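Local atomic coordinates of arabinose metabolism transcriptional repressor (Bacillus subtilis, PDB entry 5D4S), a protein that binds operator DNA through a winged helix-turn-helix domain of the GntR family and thereby probably represses genes of arabinose metabolism. Residues 29-32 and 33-36; 58-61 and 62-65. All coordinates share one frame; numbering follows the deposited sequence.

Interaction 1: residues 29-32 and 33-36; sequences KEEI and SSWI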
loop_
_atom_site.group_PDB
_atom_site.type_symbol
_atom_site.label_atom_id
_atom_site.label_comp_id
_atom_site.label_asym_id
_atom_site.label_seq_id
_atom_site.Cartn_x
_atom_site.Cartn_y
_atom_site.Cartn_z
ATOM N N LYS B 29 -4.374 7.273 6.890
ATOM C CA LYS B 29 -4.992 7.598 5.595
ATOM C C LYS B 29 -6.144 8.594 5.732
ATOM O O LYS B 29 -6.250 9.537 4.949
ATOM C CB LYS B 29 -5.517 6.330 4.902
ATOM C CG LYS B 29 -4.454 5.518 4.224
ATOM C CD LYS B 29 -4.942 4.142 3.745
ATOM C CE LYS B 29 -6.027 4.260 2.689
ATOM N NZ LYS B 29 -6.468 2.906 2.223
ATOM N N GLU B 30 -7.025 8.354 6.698
ATOM C CA GLU B 30 -8.170 9.226 6.920
ATOM C C GLU B 30 -7.732 10.640 7.302
ATOM O O GLU B 30 -8.286 11.619 6.805
ATOM C CB GLU B 30 -9.094 8.661 7.999
ATOM C CG GLU B 30 -10.285 7.910 7.432
ATOM C CD GLU B 30 -11.284 7.486 8.499
ATOM O OE1 GLU B 30 -11.190 7.980 9.645
ATOM O OE2 GLU B 30 -12.167 6.659 8.183
ATOM N N GLU B 31 -6.741 10.746 8.181
ATOM C CA GLU B 31 -6.286 12.071 8.608
ATOM C C GLU B 31 -5.624 12.806 7.432
ATOM O O GLU B 31 -5.983 13.936 7.104
ATOM C CB GLU B 31 -5.331 11.944 9.799
ATOM C CG GLU B 31 -4.795 13.273 10.330
ATOM C CD GLU B 31 -5.782 13.990 11.225
ATOM O OE1 GLU B 31 -6.845 13.406 11.522
ATOM O OE2 GLU B 31 -5.494 15.137 11.636
ATOM N N ILE B 32 -4.679 12.149 6.774
ATOM C CA ILE B 32 -3.992 12.780 5.657
ATOM C C ILE B 32 -5.000 13.193 4.590
ATOM O O ILE B 32 -4.934 14.306 4.067
ATOM C CB ILE B 32 -2.921 11.864 5.061
ATOM C CG1 ILE B 32 -1.792 11.667 6.084
ATOM C CG2 ILE B 32 -2.329 12.489 3.803
ATOM C CD1 ILE B 32 -0.638 10.755 5.588
ATOM N N SER B 33 -5.978 12.338 4.308
ATOM C CA SER B 33 -6.938 12.702 3.280
ATOM C C SER B 33 -7.858 13.806 3.791
ATOM O O SER B 33 -8.422 14.555 2.994
ATOM C CB SER B 33 -7.736 11.488 2.811
ATOM O OG SER B 33 -8.056 10.649 3.898
ATOM N N SER B 34 -7.989 13.930 5.115
ATOM C CA SER B 34 -8.799 15.003 5.688
ATOM C C SER B 34 -8.061 16.335 5.578
ATOM O O SER B 34 -8.689 17.379 5.553
ATOM C CB SER B 34 -9.154 14.733 7.154
ATOM O OG SER B 34 -8.071 15.105 8.005
ATOM N N TRP B 35 -6.731 16.294 5.523
ATOM C CA TRP B 35 -5.940 17.509 5.280
ATOM C C TRP B 35 -6.173 18.028 3.865
ATOM O O TRP B 35 -6.422 19.208 3.651
ATOM C CB TRP B 35 -4.456 17.242 5.483
ATOM C CG TRP B 35 -4.087 16.825 6.862
ATOM C CD1 TRP B 35 -4.828 16.983 8.006
ATOM C CD2 TRP B 35 -2.877 16.187 7.248
ATOM N NE1 TRP B 35 -4.142 16.467 9.082
ATOM C CE2 TRP B 35 -2.936 15.978 8.641
ATOM C CE3 TRP B 35 -1.732 15.774 6.546
ATOM C CZ2 TRP B 35 -1.908 15.362 9.348
ATOM C CZ3 TRP B 35 -0.712 15.165 7.245
ATOM C CH2 TRP B 35 -0.808 14.959 8.633
ATOM N N ILE B 36 -6.081 17.128 2.890
ATOM C CA ILE B 36 -6.663 17.377 1.581
ATOM C C ILE B 36 -8.170 17.421 1.840
ATOM O O ILE B 36 -8.587 17.238 2.969
ATOM C CB ILE B 36 -6.275 16.279 0.563
ATOM C CG1 ILE B 36 -4.847 15.809 0.825
ATOM C CG2 ILE B 36 -6.381 16.788 -0.871
ATOM C CD1 ILE B 36 -4.392 14.710 -0.106
#

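Interaction 2: residues 58-61 and 62-65; sequences GVSR and HTIR. With nucleotides of chain D; nucleotides of chain C.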
loop_
_atom_site.group_PDB
_atom_site.type_symbol
_atom_site.label_atom_id
_atom_site.label_comp_id
_atom_site.label_asym_id
_atom_site.label_seq_id
_atom_site.Cartn_x
_atom_site.Cartn_y
_atom_site.Cartn_z
ATOM N N GLY B 58 2.876 8.759 15.724
ATOM C CA GLY B 58 3.359 7.771 16.679
ATOM C C GLY B 58 3.280 6.350 16.158
ATOM O O GLY B 58 2.894 5.423 16.890
ATOM N N VAL B 59 3.631 6.179 14.884
ATOM C CA VAL B 59 3.607 4.870 14.226
ATOM C C VAL B 59 4.905 4.606 13.438
ATOM O O VAL B 59 5.740 5.505 13.274
ATOM C CB VAL B 59 2.387 4.744 13.275
ATOM C CG1 VAL B 59 1.083 5.007 14.050
ATOM C CG2 VAL B 59 2.501 5.694 12.106
ATOM N N SER B 60 5.082 3.377 12.954
ATOM C CA SER B 60 6.316 3.022 12.257
ATOM C C SER B 60 6.381 3.631 10.866
ATOM O O SER B 60 5.364 4.075 10.333
ATOM C CB SER B 60 6.438 1.502 12.144
ATOM O OG SER B 60 5.406 1.009 11.318
ATOM N N ARG B 61 7.572 3.646 10.267
ATOM C CA ARG B 61 7.689 4.077 8.877
ATOM C C ARG B 61 6.846 3.180 7.966
ATOM O O ARG B 61 6.193 3.656 7.041
ATOM C CB ARG B 61 9.154 4.076 8.404
ATOM C CG ARG B 61 9.320 4.850 7.100
ATOM C CD ARG B 61 10.763 4.946 6.577
ATOM N NE ARG B 61 10.731 5.415 5.184
ATOM C CZ ARG B 61 11.649 5.126 4.258
ATOM N NH1 ARG B 61 12.709 4.386 4.554
ATOM N NH2 ARG B 61 11.497 5.580 3.029
ATOM N N HIS B 62 6.842 1.883 8.249
ATOM C CA HIS B 62 6.026 0.936 7.489
ATOM C C HIS B 62 4.558 1.352 7.427
ATOM O O HIS B 62 3.924 1.313 6.367
ATOM C CB HIS B 62 6.140 -0.465 8.097
ATOM C CG HIS B 62 5.168 -1.453 7.523
ATOM N ND1 HIS B 62 5.488 -2.291 6.472
ATOM C CD2 HIS B 62 3.882 -1.727 7.843
ATOM C CE1 HIS B 62 4.445 -3.053 6.188
ATOM N NE2 HIS B 62 3.456 -2.722 6.998
ATOM N N THR B 63 4.008 1.755 8.566
ATOM C CA THR B 63 2.611 2.142 8.592
ATOM C C THR B 63 2.391 3.415 7.772
ATOM O O THR B 63 1.431 3.506 6.991
ATOM C CB THR B 63 2.146 2.303 10.044
ATOM O OG1 THR B 63 2.123 1.005 10.657
ATOM C CG2 THR B 63 0.758 2.942 10.130
ATOM N N ILE B 64 3.294 4.386 7.906
ATOM C CA ILE B 64 3.160 5.625 7.142
ATOM C C ILE B 64 3.208 5.321 5.647
ATOM O O ILE B 64 2.424 5.863 4.861
ATOM C CB ILE B 64 4.272 6.651 7.487
ATOM C CG1 ILE B 64 4.107 7.190 8.912
ATOM C CG2 ILE B 64 4.264 7.815 6.489
ATOM C CD1 ILE B 64 2.726 7.827 9.183
ATOM N N ARG B 65 4.117 4.433 5.261
ATOM C CA ARG B 65 4.305 4.114 3.852
ATOM C C ARG B 65 3.120 3.341 3.297
ATOM O O ARG B 65 2.755 3.507 2.142
ATOM C CB ARG B 65 5.609 3.334 3.641
ATOM C CG ARG B 65 6.859 4.287 3.652
ATOM C CD ARG B 65 8.114 3.548 3.224
ATOM N NE ARG B 65 7.943 3.066 1.861
ATOM C CZ ARG B 65 8.091 3.831 0.785
ATOM N NH1 ARG B 65 8.453 5.105 0.918
ATOM N NH2 ARG B 65 7.882 3.323 -0.416
ATOM P P DC D 10 3.195 0.508 14.279
ATOM O OP1 DC D 10 2.460 1.119 15.397
ATOM O OP2 DC D 10 3.170 1.099 12.921
ATOM O "O5'" DC D 10 4.673 0.295 14.773
ATOM C "C5'" DC D 10 4.896 -0.093 16.122
ATOM C "C4'" DC D 10 6.031 -1.087 16.204
ATOM O "O4'" DC D 10 5.676 -2.272 15.456
ATOM C "C3'" DC D 10 7.324 -0.650 15.533
ATOM O "O3'" DC D 10 8.059 0.257 16.353
ATOM C "C2'" DC D 10 8.033 -1.983 15.414
ATOM C "C1'" DC D 10 6.872 -2.897 15.012
ATOM N N1 DC D 10 6.819 -3.117 13.554
ATOM C C2 DC D 10 7.631 -4.105 13.001
ATOM O O2 DC D 10 8.330 -4.787 13.760
ATOM N N3 DC D 10 7.620 -4.298 11.657
ATOM C C4 DC D 10 6.840 -3.539 10.888
ATOM N N4 DC D 10 6.845 -3.765 9.571
ATOM C C5 DC D 10 6.018 -2.511 11.435
ATOM C C6 DC D 10 6.044 -2.332 12.763
ATOM P P DG C 9 8.681 6.800 -2.671
ATOM O OP1 DG C 9 8.025 6.986 -3.979
ATOM O OP2 DG C 9 7.884 6.375 -1.500
ATOM O "O5'" DG C 9 9.917 5.833 -2.862
ATOM C "C5'" DG C 9 10.694 5.945 -4.048
ATOM C "C4'" DG C 9 11.475 4.692 -4.278
ATOM O "O4'" DG C 9 12.551 4.612 -3.299
ATOM C "C3'" DG C 9 10.635 3.421 -4.128
ATOM O "O3'" DG C 9 10.927 2.542 -5.209
ATOM C "C2'" DG C 9 11.055 2.864 -2.769
ATOM C "C1'" DG C 9 12.472 3.400 -2.582
ATOM N N9 DG C 9 12.809 3.674 -1.175
ATOM C C8 DG C 9 12.133 4.489 -0.291
ATOM N N7 DG C 9 12.686 4.540 0.899
ATOM C C5 DG C 9 13.797 3.709 0.790
ATOM C C6 DG C 9 14.787 3.357 1.752
ATOM O O6 DG C 9 14.891 3.726 2.928
ATOM N N1 DG C 9 15.734 2.486 1.220
ATOM C C2 DG C 9 15.725 2.019 -0.078
ATOM N N2 DG C 9 16.712 1.190 -0.421
ATOM N N3 DG C 9 14.818 2.344 -0.980
ATOM C C4 DG C 9 13.881 3.177 -0.479
ATOM P P DT C 8 9.783 11.938 2.296
ATOM O OP1 DT C 8 8.544 12.693 2.017
ATOM O OP2 DT C 8 10.092 11.444 3.669
ATOM O "O5'" DT C 8 9.964 10.803 1.191
ATOM C "C5'" DT C 8 9.779 11.151 -0.184
ATOM C "C4'" DT C 8 10.267 10.060 -1.116
ATOM O "O4'" DT C 8 11.642 9.718 -0.790
ATOM C "C3'" DT C 8 9.475 8.744 -1.065
ATOM O "O3'" DT C 8 9.355 8.230 -2.379
ATOM C "C2'" DT C 8 10.363 7.858 -0.201
ATOM C "C1'" DT C 8 11.745 8.331 -0.630
ATOM N N1 DT C 8 12.819 8.030 0.356
ATOM C C2 DT C 8 13.955 7.402 -0.085
ATOM O O2 DT C 8 14.151 7.119 -1.248
ATOM N N3 DT C 8 14.872 7.149 0.877
ATOM C C4 DT C 8 14.772 7.424 2.216
ATOM O O4 DT C 8 15.675 7.144 3.005
ATOM C C5 DT C 8 13.545 8.063 2.622
ATOM C C7 DT C 8 13.314 8.403 4.065
ATOM C C6 DT C 8 12.635 8.331 1.679
#

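Interaction 1: residues 29-32 and 33-36
Trp35 folds back over Glu31 and Ile32 on the last turn of helix 24-35, the first helix of the winged helix-turn-helix domain. The backbone bonds are those of an alpha-helix reaching its end: Ser33 N to Lys29 O, Ser34 N to Glu30 O and Trp35 N to Glu31 O are each 2.9 Å long, whereas Ile36 N to Ile32 O stretches to 3.3 Å, and Ile36 is the residue that leaves helical geometry. Two serine hydroxyls turn back onto the same backbone. Ser34 OG, set between its own N and carbonyl carbon (chi1 82°), donates to Glu31 O over 2.6 Å, in the carbonyl plane and on a lone pair, giving that oxygen a second donor beside Trp35 N. Ser33 OG is directed at Lys29 O, but the modelled 2.4 Å between these two oxygens is implausibly short and the details of that bond are doubtful. The aromatic contacts come next. Ile32 CA sits over one face of the indole, 4.2 Å from the centroid of the Trp35 six-membered ring and 26° off its normal, a CH-pi contact. Beside it Ile32 CG1 lies 3.8 Å from Trp35 CZ3, and the buried isoleucine continues onto Leu71 of helix 61-74. The Trp35 side chain also touches Leu53 of helix 50-57. Without the indole, as with an alanine here, a gap would probably open beside Ile32 and Leu53 and the Glu31 carboxylate would lose its NE1 donor. That polar link depends on the bend of Glu31 at chi2 (80°): Trp35 NE1 donates across 3.2 Å to Glu31 OE2, approaching from above the carboxylate plane.

Interaction 2: residues 58-61 and 62-65
Ser60 and Thr63 close on one phosphate oxygen at the start of helix 61-74, the recognition helix of the winged helix-turn-helix domain. Ser60 is the N-cap: its OG accepts from Thr63 N at 3.2 Å, with an N-H...O angle of 156°. The same hydroxyl donates to OP2 of DC10 of chain D over 2.8 Å, so it both caps the helix and binds DNA. Ser60 N grips that OP2 as well, nearly straight at 166°, at a helix N-terminus whose dipole would probably favour the anion. Thr63 OG1 is a third donor to it, though its modelled 2.5 Å to DC10 OP2 is shorter than usual and the exact length uncertain. Within the helix, Ser60 O is satisfied by Ile64 N and Arg61 O by Arg65 N. Val59 CG2 meets Ile64 CD1 at 3.6 Å, and Ile64 packs in turn on Leu53, Met54 and Phe57 of helix 50-57 and Val28 of helix 24-35.

The two arginines run side by side toward chain C. Extended from CG to NE, with CG anti to the backbone N (chi1 -166°), Arg61 reads the guanine of DG9 with two donors: NH1 to O6 at 2.8 Å and NH2 to N7 at 2.7 Å. The methyl C7 of DT8 covers one guanidinium face, Arg65 CD the opposite one. Glu50 forms salt bridges with both Arg61 NE and Arg65 NH1, and so probably steadies the pair. Arg65, bent at chi3, bonds the phosphate instead: its guanidinium face lies over C8 of DG9 while NH1 donates to OP2 of that nucleotide over 2.8 Å, and NH2 only weakly.

How the interactions relate
Interaction 1 ends the first helix of the domain, and interaction 2 begins the recognition helix; their centres lie 15 Å apart and their nearest atoms about 6 Å, without touching. Of the two, only interaction 2 touches the DNA; the nearest atom of residues 29-36 stays about 9 Å from it. Helix 50-57 bridges the two sites: Leu53 touches both Trp35 and Ile64, while Phe57 touches Glu31 and Ile64. Helix 61-74 gives a second connection, because it carries the DNA-binding residues near its start and, farther along, Asp70, which pairs with Lys29, and Leu71, which packs on Ile32. Interaction 1 therefore belongs to the three-helix scaffold behind the DNA-reading surface of interaction 2.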